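Local coordinates for cysteine desulfurase (Thermococcus onnurineus, PDB 5B89), which probably uses pyridoxal 5'-phosphate to take sulfur from L-cysteine, releasing L-alanine and passing the sulfur to a carrier, at residues 180-185 with 218-223; 191-196 with 223-228; 206-211 with 227-232. All coordinates share one frame; numbering follows the deposited sequence.

Interaction 1: residues 180-185 with 218-223; sequences VQHVSN and MEVNVK. With ALA (alanine), chain H; PLP (pyridoxal-5'-phosphate), chain G.
His-182 and Val-220 have their CA atoms 9.0 Å apart, and no backbone hydrogen bond spans the two segments: 180-185 leaves its strand beside the irregular 218-223, and its side chains meet side chains and one carbonyl there. The imidazole of His-182 is the centre of the contact. Its edge carries two neighbours near the ring plane: His-182 CE1 stands 3.7 Å from Glu-219 O, and His-182 ND1 lies 4.0 Å from Val-220 CG2. ND1 is also weakly hydrogen-bonded to Ser-214. Met-218 approaches the same ring obliquely, its SD 4.4 Å from the ring centroid and 28° off the normal, a loose sulfur-aromatic contact. The methionine bends at its last torsion (chi3 73°), and its terminal CE rests 3.8 Å from CG2 of Val-183. An alanine in place of His-182 would probably open a gap between Met-218 SD and Val-220 CG2, leaving the thioether freer to turn and Ser-214 without its weak imidazole partner. From Val-183 onward the segment lines the active site of this class-V, fold-type-I enzyme. Val-183 O lies 3.7 Å from the methyl carbon C2A of pyridoxal phosphate. Asn-185 ND2 then donates to the carboxylate O of the bound alanine over 2.7 Å with an N-H...O angle of 160°, while His-375 O holds the same amide nitrogen and Arg-391 also binds the alanine. Just before His-182 in the chain, strand 177-181 pairs with strand 206-210 through Val-180, which is bonded to Val-208 and Asp-210. The backbone of His-182 is tied to His-191 just before helix 193-203, whereas 218-223 belongs to the long loop joining strands 206-210 and 229-233.

Interaction 2: residues 191-196 with 223-228; sequences HEVEEL and KKLHAD
The imidazole of His-226 turns its edge toward Glu-194, with ND1 donating a weak, bent hydrogen bond to the backbone Glu-194 O (3.5 Å, N-H...O angle 138°) that lies near the ring plane. One face of the ring has Lys-223 O above it, 3.7 Å from the plane and displaced toward the rim. That carbonyl also accepts from His-226 N at 3.1 Å, closing a type I turn from Lys-223 to His-226. His-226 itself takes a left-handed backbone conformation (phi 57°), which turns the chain out of the turn toward Ala-227. Lys-198 and Lys-201 of helix 193-203 also touch the His-226 side chain. This helix, with Glu-192 at its N-cap position, is the connection of a beta-alpha-beta crossover between the neighbouring parallel strands 177-181 and 206-210 of the large sheet, and the turn packs against its first residues. Leu-225 supplies the apolar part: its CD2 lies 3.8 Å from Val-193 CG1 and 3.7 Å from Glu-194 CG, so one methyl lodges between two consecutive helix side chains. Val-193 also packs on Phe-207 and Val-209 of strand 206-210, and both it and Leu-225 are buried. Glu-194 has CG beside its own backbone N (chi1 -61°), which brings CG against Lys-224 O (3.5 Å), and the chain runs on extended. Its outer end is linked through water. One water molecule donates both to Glu-194 OE2, 3.0 Å away, and to Lys-224 O at 2.7 Å, bridging the carboxylate to the turn on the exposed side. The side chain of Lys-224 leads away from the helix, and its ammonium NZ forms a salt bridge with Glu-219 earlier in the same loop.

Interaction 3: residues 206-211 with 227-232; sequences IFVVDA and ADFLAF. With PLP (pyridoxal-5'-phosphate), chain G.
Val-208, Val-209 and Asp-210 pair in parallel register with Phe-229, Leu-230 and Ala-231, two adjacent strands of the large mixed sheet of the fold-type-I domain, their directions 9° apart. The tight part is the backbone. Val-209 N donates to Phe-229 O at 2.9 Å, Val-209 O accepts from Ala-231 N at 3.0 Å, and Ala-211 N reaches Ala-231 O. Phe-207 O accepts twice, from the amides of Asp-228 and Phe-229. Here a carboxylate adds to the main-chain bonds: Phe-207 N donates to Asp-228 OD2 (2.9 Å), meeting the anti side 17° out of the carboxylate plane, and Arg-250 binds the other oxygen, OD1. On the face of Val-209 and Leu-230, CD1 of Leu-230 rests 3.9 Å from Val-209 CB; CD2 of Leu-230 also reaches Ala-211 CB. Looser is the margin at Ile-206, partly exposed, which touches the edge of the Phe-229 ring with CG2, 3.9 Å from CE1. At the far end Asp-210 extends to the cofactor: Ala-212 N is bonded to its OD1, and its OD2 lies 2.6 Å from the pyridine nitrogen N1 of pyridoxal phosphate.

In the fold
The three contacts lie close together, their centres 8 to 9 Å apart, around one crossover unit of the large sheet. Along the chain come strand 177-181, helix 193-203, strand 206-210, the long loop 211-228 and strand 229-233. Interactions 1 and 2 fasten successive parts of that loop, sharing Lys-223, to the chain just past the end of the first strand and to the start of the helix; interaction 3 begins where interaction 2 ends, at Ala-227 and Asp-228. Phe-207 joins these last two, its ring packing on the carbonyls of Leu-225 and His-226. Interactions 1 and 3 both reach pyridoxal phosphate, so neighbouring strand ends converge on the cofactor, while the Val-193 side chain of interaction 2 is about 11 Å from it.

Interaction 1: residues 180-185 with 218-223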
loop_
_atom_site.group_PDB
_atom_site.type_symbol
_atom_site.label_atom_id
_atom_site.label_comp_id
_atom_site.label_asym_id
_atom_site.label_seq_id
_atom_site.Cartn_x
_atom_site.Cartn_y
_atom_site.Cartn_z
ATOM N N VAL B 180 -15.706 14.044 -8.638
ATOM C CA VAL B 180 -15.967 15.006 -7.574
ATOM C C VAL B 180 -15.681 14.448 -6.187
ATOM O O VAL B 180 -15.783 13.287 -5.930
ATOM C CB VAL B 180 -17.412 15.516 -7.583
ATOM C CG1 VAL B 180 -17.767 16.118 -8.952
ATOM C CG2 VAL B 180 -18.347 14.403 -7.236
ATOM N N GLN B 181 -15.362 15.365 -5.294
ATOM C CA GLN B 181 -15.153 15.000 -3.938
ATOM C C GLN B 181 -16.516 15.037 -3.264
ATOM O O GLN B 181 -17.318 15.793 -3.581
ATOM C CB GLN B 181 -14.217 15.988 -3.252
ATOM C CG GLN B 181 -14.835 17.328 -3.063
ATOM C CD GLN B 181 -13.873 18.436 -2.688
ATOM O OE1 GLN B 181 -12.694 18.248 -2.559
ATOM N NE2 GLN B 181 -14.420 19.586 -2.499
ATOM N N HIS B 182 -16.751 14.150 -2.336
ATOM C CA HIS B 182 -17.932 14.181 -1.548
ATOM C C HIS B 182 -17.908 15.319 -0.540
ATOM O O HIS B 182 -18.910 16.069 -0.346
ATOM C CB HIS B 182 -18.122 12.826 -0.870
ATOM C CG HIS B 182 -19.403 12.563 -0.261
ATOM N ND1 HIS B 182 -19.729 11.307 0.242
ATOM C CD2 HIS B 182 -20.492 13.342 -0.002
ATOM C CE1 HIS B 182 -20.941 11.312 0.738
ATOM N NE2 HIS B 182 -21.423 12.537 0.601
ATOM N N VAL B 183 -16.818 15.434 0.179
ATOM C CA VAL B 183 -16.531 16.498 1.167
ATOM C C VAL B 183 -15.188 17.070 0.914
ATOM O O VAL B 183 -14.222 16.394 0.719
ATOM C CB VAL B 183 -16.535 15.851 2.586
ATOM C CG1 VAL B 183 -16.144 16.888 3.706
ATOM C CG2 VAL B 183 -17.881 15.232 2.908
ATOM N N SER B 184 -15.078 18.423 0.957
ATOM C CA SER B 184 -13.860 19.135 0.886
ATOM C C SER B 184 -13.023 19.056 2.183
ATOM O O SER B 184 -13.570 19.409 3.212
ATOM C CB SER B 184 -14.142 20.597 0.621
ATOM O OG SER B 184 -12.922 21.346 0.735
ATOM N N ASN B 185 -11.765 18.651 2.081
ATOM C CA ASN B 185 -10.885 18.566 3.236
ATOM C C ASN B 185 -10.432 19.929 3.723
ATOM O O ASN B 185 -9.819 19.996 4.745
ATOM C CB ASN B 185 -9.674 17.710 2.869
ATOM C CG ASN B 185 -8.800 18.356 1.808
ATOM O OD1 ASN B 185 -9.301 18.736 0.712
ATOM N ND2 ASN B 185 -7.526 18.478 2.094
ATOM N N MET B 218 -20.162 9.890 7.589
ATOM C CA MET B 218 -21.586 9.996 7.130
ATOM C C MET B 218 -21.810 8.823 6.197
ATOM O O MET B 218 -20.866 8.127 5.788
ATOM C CB MET B 218 -21.753 11.359 6.423
ATOM C CG MET B 218 -20.836 11.508 5.238
ATOM S SD MET B 218 -20.865 13.214 4.535
ATOM C CE MET B 218 -19.933 13.983 5.890
ATOM N N GLU B 219 -23.036 8.672 5.711
ATOM C CA GLU B 219 -23.349 7.584 4.842
ATOM C C GLU B 219 -22.677 7.720 3.509
ATOM O O GLU B 219 -22.727 8.801 2.872
ATOM C CB GLU B 219 -24.864 7.528 4.605
ATOM C CG GLU B 219 -25.238 6.378 3.687
ATOM C CD GLU B 219 -26.775 6.208 3.508
ATOM O OE1 GLU B 219 -27.549 7.118 3.849
ATOM O OE2 GLU B 219 -27.178 5.152 2.996
ATOM N N VAL B 220 -22.014 6.625 3.095
ATOM C CA VAL B 220 -21.417 6.535 1.806
ATOM C C VAL B 220 -21.942 5.304 1.114
ATOM O O VAL B 220 -21.636 4.212 1.585
ATOM C CB VAL B 220 -19.858 6.539 1.830
ATOM C CG1 VAL B 220 -19.304 6.253 0.432
ATOM C CG2 VAL B 220 -19.405 7.883 2.328
ATOM N N ASN B 221 -22.812 5.432 0.088
ATOM C CA ASN B 221 -23.459 4.277 -0.478
ATOM C C ASN B 221 -23.379 4.423 -1.991
ATOM O O ASN B 221 -23.870 5.431 -2.566
ATOM C CB ASN B 221 -24.912 4.235 -0.062
ATOM C CG ASN B 221 -25.640 3.048 -0.613
ATOM O OD1 ASN B 221 -25.916 3.009 -1.766
ATOM N ND2 ASN B 221 -25.766 1.990 0.181
ATOM N N VAL B 222 -22.777 3.467 -2.678
ATOM C CA VAL B 222 -22.505 3.580 -4.059
ATOM C C VAL B 222 -23.778 3.706 -4.954
ATOM O O VAL B 222 -23.732 4.318 -6.019
ATOM C CB VAL B 222 -21.556 2.515 -4.619
ATOM C CG1 VAL B 222 -20.158 2.646 -3.949
ATOM C CG2 VAL B 222 -22.148 1.137 -4.484
ATOM N N LYS B 223 -24.793 2.993 -4.551
ATOM C CA LYS B 223 -26.130 3.030 -5.287
ATOM C C LYS B 223 -26.780 4.443 -5.169
ATOM O O LYS B 223 -27.115 5.072 -6.223
ATOM C CB LYS B 223 -27.046 1.973 -4.702
ATOM C CG LYS B 223 -26.502 0.518 -4.754
ATOM C CD LYS B 223 -27.302 -0.597 -4.017
ATOM C CE LYS B 223 -26.638 -1.149 -2.711
ATOM N NZ LYS B 223 -27.309 -0.737 -1.393
HETATM N N ALA H . -6.683 14.666 3.049
HETATM C CA ALA H . -5.804 14.941 4.290
HETATM C C ALA H . -5.466 16.411 4.635
HETATM O O ALA H . -6.227 17.274 4.134
HETATM C CB ALA H . -4.464 14.183 4.358
HETATM O OXT ALA H . -4.569 16.813 5.465
HETATM N N1 PLP G . -9.129 13.465 -1.077
HETATM C C2 PLP G . -9.651 14.083 0.018
HETATM C C2A PLP G . -10.948 14.858 -0.067
HETATM C C3 PLP G . -8.903 13.997 1.206
HETATM O O3 PLP G . -9.380 14.591 2.328
HETATM C C4 PLP G . -7.713 13.227 1.249
HETATM C C4A PLP G . -6.890 13.222 2.597
HETATM C C5 PLP G . -7.303 12.555 0.069
HETATM C C6 PLP G . -8.005 12.691 -1.109
HETATM C C5A PLP G . -5.998 11.765 0.101
HETATM O O4P PLP G . -6.166 10.611 0.980
HETATM P P PLP G . -4.859 9.795 1.143
HETATM O O1P PLP G . -5.224 8.773 2.109
HETATM O O2P PLP G . -3.828 10.781 1.697
HETATM O O3P PLP G . -4.449 9.314 -0.170
#

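Interaction 2: residues 191-196 with 223-228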
loop_
_atom_site.group_PDB
_atom_site.type_symbol
_atom_site.label_atom_id
_atom_site.label_comp_id
_atom_site.label_asym_id
_atom_site.label_seq_id
_atom_site.Cartn_x
_atom_site.Cartn_y
_atom_site.Cartn_z
ATOM N N HIS B 191 -20.798 18.283 -0.750
ATOM C CA HIS B 191 -21.463 18.488 -2.027
ATOM C C HIS B 191 -22.677 17.604 -2.233
ATOM O O HIS B 191 -22.839 16.620 -1.597
ATOM C CB HIS B 191 -20.469 18.258 -3.139
ATOM C CG HIS B 191 -19.370 19.261 -3.173
ATOM N ND1 HIS B 191 -18.040 18.924 -3.168
ATOM C CD2 HIS B 191 -19.409 20.601 -3.168
ATOM C CE1 HIS B 191 -17.312 20.012 -3.197
ATOM N NE2 HIS B 191 -18.124 21.039 -3.199
ATOM N N GLU B 192 -23.546 18.037 -3.140
ATOM C CA GLU B 192 -24.757 17.313 -3.480
ATOM C C GLU B 192 -24.409 16.195 -4.425
ATOM O O GLU B 192 -24.793 16.185 -5.538
ATOM C CB GLU B 192 -25.777 18.270 -4.101
ATOM C CG GLU B 192 -26.001 19.495 -3.219
ATOM C CD GLU B 192 -25.029 20.682 -3.475
ATOM O OE1 GLU B 192 -23.922 20.554 -4.028
ATOM O OE2 GLU B 192 -25.414 21.780 -3.060
ATOM N N VAL B 193 -23.663 15.247 -3.903
ATOM C CA VAL B 193 -23.189 14.157 -4.721
ATOM C C VAL B 193 -24.286 13.296 -5.377
ATOM O O VAL B 193 -24.117 12.874 -6.483
ATOM C CB VAL B 193 -22.145 13.305 -3.988
ATOM C CG1 VAL B 193 -21.700 12.165 -4.855
ATOM C CG2 VAL B 193 -20.933 14.123 -3.654
ATOM N N GLU B 194 -25.359 13.077 -4.688
ATOM C CA GLU B 194 -26.411 12.298 -5.275
ATOM C C GLU B 194 -26.953 12.994 -6.508
ATOM O O GLU B 194 -27.161 12.390 -7.497
ATOM C CB GLU B 194 -27.505 12.044 -4.269
ATOM C CG GLU B 194 -27.057 11.271 -3.051
ATOM C CD GLU B 194 -28.151 11.237 -2.026
ATOM O OE1 GLU B 194 -27.871 11.582 -0.885
ATOM O OE2 GLU B 194 -29.292 10.928 -2.415
ATOM N N GLU B 195 -27.125 14.292 -6.416
ATOM C CA GLU B 195 -27.631 15.050 -7.546
ATOM C C GLU B 195 -26.645 15.128 -8.686
ATOM O O GLU B 195 -27.031 14.996 -9.791
ATOM C CB GLU B 195 -28.060 16.437 -7.120
ATOM C CG GLU B 195 -28.772 17.214 -8.216
ATOM C CD GLU B 195 -30.035 16.519 -8.767
ATOM O OE1 GLU B 195 -30.772 15.876 -8.034
ATOM O OE2 GLU B 195 -30.243 16.622 -9.969
ATOM N N LEU B 196 -25.375 15.327 -8.372
ATOM C CA LEU B 196 -24.347 15.363 -9.388
ATOM C C LEU B 196 -24.307 13.963 -10.080
ATOM O O LEU B 196 -24.114 13.897 -11.315
ATOM C CB LEU B 196 -22.966 15.701 -8.762
ATOM C CG LEU B 196 -22.916 17.142 -8.212
ATOM C CD1 LEU B 196 -21.693 17.286 -7.340
ATOM C CD2 LEU B 196 -22.752 18.075 -9.372
ATOM N N LYS B 223 -24.793 2.993 -4.551
ATOM C CA LYS B 223 -26.130 3.030 -5.287
ATOM C C LYS B 223 -26.780 4.443 -5.169
ATOM O O LYS B 223 -27.115 5.072 -6.223
ATOM C CB LYS B 223 -27.046 1.973 -4.702
ATOM C CG LYS B 223 -26.502 0.518 -4.754
ATOM C CD LYS B 223 -27.302 -0.597 -4.017
ATOM C CE LYS B 223 -26.638 -1.149 -2.711
ATOM N NZ LYS B 223 -27.309 -0.737 -1.393
ATOM N N LYS B 224 -26.827 4.975 -3.969
ATOM C CA LYS B 224 -27.404 6.264 -3.686
ATOM C C LYS B 224 -26.644 7.351 -4.366
ATOM O O LYS B 224 -27.220 8.313 -4.850
ATOM C CB LYS B 224 -27.496 6.579 -2.228
ATOM C CG LYS B 224 -28.369 5.632 -1.503
ATOM C CD LYS B 224 -28.675 6.070 -0.114
ATOM C CE LYS B 224 -29.451 4.918 0.528
ATOM N NZ LYS B 224 -29.749 5.349 1.916
ATOM N N LEU B 225 -25.311 7.228 -4.477
ATOM C CA LEU B 225 -24.485 8.234 -5.064
ATOM C C LEU B 225 -24.352 8.106 -6.585
ATOM O O LEU B 225 -23.714 8.915 -7.233
ATOM C CB LEU B 225 -23.090 8.156 -4.433
ATOM C CG LEU B 225 -23.033 8.537 -2.966
ATOM C CD1 LEU B 225 -21.565 8.380 -2.506
ATOM C CD2 LEU B 225 -23.636 9.911 -2.554
ATOM N N HIS B 226 -24.882 6.997 -7.118
ATOM C CA HIS B 226 -24.714 6.694 -8.541
ATOM C C HIS B 226 -23.305 6.609 -9.016
ATOM O O HIS B 226 -22.906 6.899 -10.106
ATOM C CB HIS B 226 -25.472 7.682 -9.467
ATOM C CG HIS B 226 -26.894 7.930 -9.062
ATOM N ND1 HIS B 226 -27.354 9.023 -8.335
ATOM C CD2 HIS B 226 -27.935 7.084 -9.195
ATOM C CE1 HIS B 226 -28.659 8.856 -8.118
ATOM N NE2 HIS B 226 -29.031 7.697 -8.637
ATOM N N ALA B 227 -22.447 6.102 -8.099
ATOM C CA ALA B 227 -21.028 5.969 -8.394
ATOM C C ALA B 227 -20.685 4.810 -9.358
ATOM O O ALA B 227 -21.186 3.744 -9.216
ATOM C CB ALA B 227 -20.241 5.766 -7.047
ATOM N N ASP B 228 -19.804 5.130 -10.281
ATOM C CA ASP B 228 -19.141 4.135 -11.104
ATOM C C ASP B 228 -17.766 3.722 -10.494
ATOM O O ASP B 228 -17.383 2.554 -10.583
ATOM C CB ASP B 228 -18.940 4.633 -12.505
ATOM C CG ASP B 228 -20.335 4.875 -13.218
ATOM O OD1 ASP B 228 -21.197 4.007 -13.120
ATOM O OD2 ASP B 228 -20.392 5.969 -13.800
HETATM O O HOH W 1 -29.849 9.027 -4.611
#

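Interaction 3: residues 206-211 with 227-232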
loop_
_atom_site.group_PDB
_atom_site.type_symbol
_atom_site.label_atom_id
_atom_site.label_comp_id
_atom_site.label_asym_id
_atom_site.label_seq_id
_atom_site.Cartn_x
_atom_site.Cartn_y
_atom_site.Cartn_z
ATOM N N ILE B 206 -19.192 8.940 -17.025
ATOM C CA ILE B 206 -18.651 8.087 -15.941
ATOM C C ILE B 206 -18.554 8.996 -14.669
ATOM O O ILE B 206 -18.092 10.110 -14.805
ATOM C CB ILE B 206 -17.344 7.521 -16.307
ATOM C CG1 ILE B 206 -17.511 6.560 -17.503
ATOM C CG2 ILE B 206 -16.687 6.800 -15.062
ATOM C CD1 ILE B 206 -16.198 6.218 -18.134
ATOM N N PHE B 207 -19.010 8.469 -13.539
ATOM C CA PHE B 207 -19.013 9.236 -12.262
ATOM C C PHE B 207 -18.000 8.631 -11.216
ATOM O O PHE B 207 -18.223 7.500 -10.829
ATOM C CB PHE B 207 -20.429 9.274 -11.745
ATOM C CG PHE B 207 -20.654 10.335 -10.644
ATOM C CD1 PHE B 207 -20.305 11.657 -10.849
ATOM C CD2 PHE B 207 -21.208 9.932 -9.443
ATOM C CE1 PHE B 207 -20.556 12.592 -9.823
ATOM C CE2 PHE B 207 -21.437 10.823 -8.431
ATOM C CZ PHE B 207 -21.147 12.153 -8.616
ATOM N N VAL B 208 -17.077 9.441 -10.887
ATOM C CA VAL B 208 -16.009 9.089 -9.926
ATOM C C VAL B 208 -16.166 9.927 -8.674
ATOM O O VAL B 208 -16.210 11.164 -8.754
ATOM C CB VAL B 208 -14.689 9.333 -10.553
ATOM C CG1 VAL B 208 -13.510 8.949 -9.625
ATOM C CG2 VAL B 208 -14.476 8.634 -11.893
ATOM N N VAL B 209 -16.182 9.244 -7.527
ATOM C CA VAL B 209 -16.421 9.938 -6.238
ATOM C C VAL B 209 -15.125 9.760 -5.349
ATOM O O VAL B 209 -14.737 8.620 -5.050
ATOM C CB VAL B 209 -17.622 9.449 -5.487
ATOM C CG1 VAL B 209 -17.829 10.169 -4.178
ATOM C CG2 VAL B 209 -18.878 9.606 -6.348
ATOM N N ASP B 210 -14.566 10.865 -4.908
ATOM C CA ASP B 210 -13.504 10.885 -3.888
ATOM C C ASP B 210 -14.194 11.003 -2.557
ATOM O O ASP B 210 -14.657 12.112 -2.149
ATOM C CB ASP B 210 -12.518 12.053 -4.126
ATOM C CG ASP B 210 -11.486 12.289 -2.993
ATOM O OD1 ASP B 210 -11.616 11.562 -1.990
ATOM O OD2 ASP B 210 -10.708 13.286 -3.101
ATOM N N ALA B 211 -14.334 9.882 -1.814
ATOM C CA ALA B 211 -15.020 9.779 -0.547
ATOM C C ALA B 211 -13.986 9.765 0.616
ATOM O O ALA B 211 -14.362 9.301 1.714
ATOM C CB ALA B 211 -15.948 8.604 -0.532
ATOM N N ALA B 227 -22.447 6.102 -8.099
ATOM C CA ALA B 227 -21.028 5.969 -8.394
ATOM C C ALA B 227 -20.685 4.810 -9.358
ATOM O O ALA B 227 -21.186 3.744 -9.216
ATOM C CB ALA B 227 -20.241 5.766 -7.047
ATOM N N ASP B 228 -19.804 5.130 -10.281
ATOM C CA ASP B 228 -19.141 4.135 -11.104
ATOM C C ASP B 228 -17.766 3.722 -10.494
ATOM O O ASP B 228 -17.383 2.554 -10.583
ATOM C CB ASP B 228 -18.940 4.633 -12.505
ATOM C CG ASP B 228 -20.335 4.875 -13.218
ATOM O OD1 ASP B 228 -21.197 4.007 -13.120
ATOM O OD2 ASP B 228 -20.392 5.969 -13.800
ATOM N N PHE B 229 -17.073 4.695 -9.917
ATOM C CA PHE B 229 -15.811 4.446 -9.173
ATOM C C PHE B 229 -15.929 5.262 -7.953
ATOM O O PHE B 229 -16.439 6.395 -7.945
ATOM C CB PHE B 229 -14.624 4.847 -9.989
ATOM C CG PHE B 229 -14.468 4.054 -11.252
ATOM C CD1 PHE B 229 -15.137 4.407 -12.372
ATOM C CD2 PHE B 229 -13.594 2.984 -11.314
ATOM C CE1 PHE B 229 -14.981 3.650 -13.533
ATOM C CE2 PHE B 229 -13.459 2.195 -12.456
ATOM C CZ PHE B 229 -14.129 2.555 -13.547
ATOM N N LEU B 230 -15.348 4.715 -6.863
ATOM C CA LEU B 230 -15.355 5.426 -5.556
ATOM C C LEU B 230 -14.124 5.076 -4.784
ATOM O O LEU B 230 -13.758 3.905 -4.806
ATOM C CB LEU B 230 -16.594 5.200 -4.790
ATOM C CG LEU B 230 -16.756 5.963 -3.470
ATOM C CD1 LEU B 230 -18.171 6.292 -3.204
ATOM C CD2 LEU B 230 -16.209 5.146 -2.334
ATOM N N ALA B 231 -13.487 6.075 -4.187
ATOM C CA ALA B 231 -12.183 5.822 -3.460
ATOM C C ALA B 231 -12.336 6.342 -2.038
ATOM O O ALA B 231 -12.985 7.360 -1.797
ATOM C CB ALA B 231 -11.091 6.614 -4.153
ATOM N N PHE B 232 -11.787 5.627 -1.070
ATOM C CA PHE B 232 -11.618 6.132 0.289
ATOM C C PHE B 232 -10.398 5.550 0.948
ATOM O O PHE B 232 -9.792 4.648 0.412
ATOM C CB PHE B 232 -12.856 5.993 1.113
ATOM C CG PHE B 232 -13.245 4.623 1.529
ATOM C CD1 PHE B 232 -12.793 4.137 2.755
ATOM C CD2 PHE B 232 -14.109 3.831 0.798
ATOM C CE1 PHE B 232 -13.186 2.954 3.242
ATOM C CE2 PHE B 232 -14.521 2.636 1.305
ATOM C CZ PHE B 232 -14.027 2.157 2.536
HETATM N N1 PLP G . -9.129 13.465 -1.077
HETATM C C2 PLP G . -9.651 14.083 0.018
HETATM C C2A PLP G . -10.948 14.858 -0.067
HETATM C C3 PLP G . -8.903 13.997 1.206
HETATM O O3 PLP G . -9.380 14.591 2.328
HETATM C C4 PLP G . -7.713 13.227 1.249
HETATM C C4A PLP G . -6.890 13.222 2.597
HETATM C C5 PLP G . -7.303 12.555 0.069
HETATM C C6 PLP G . -8.005 12.691 -1.109
HETATM C C5A PLP G . -5.998 11.765 0.101
HETATM O O4P PLP G . -6.166 10.611 0.980
HETATM P P PLP G . -4.859 9.795 1.143
HETATM O O1P PLP G . -5.224 8.773 2.109
HETATM O O2P PLP G . -3.828 10.781 1.697
HETATM O O3P PLP G . -4.449 9.314 -0.170
#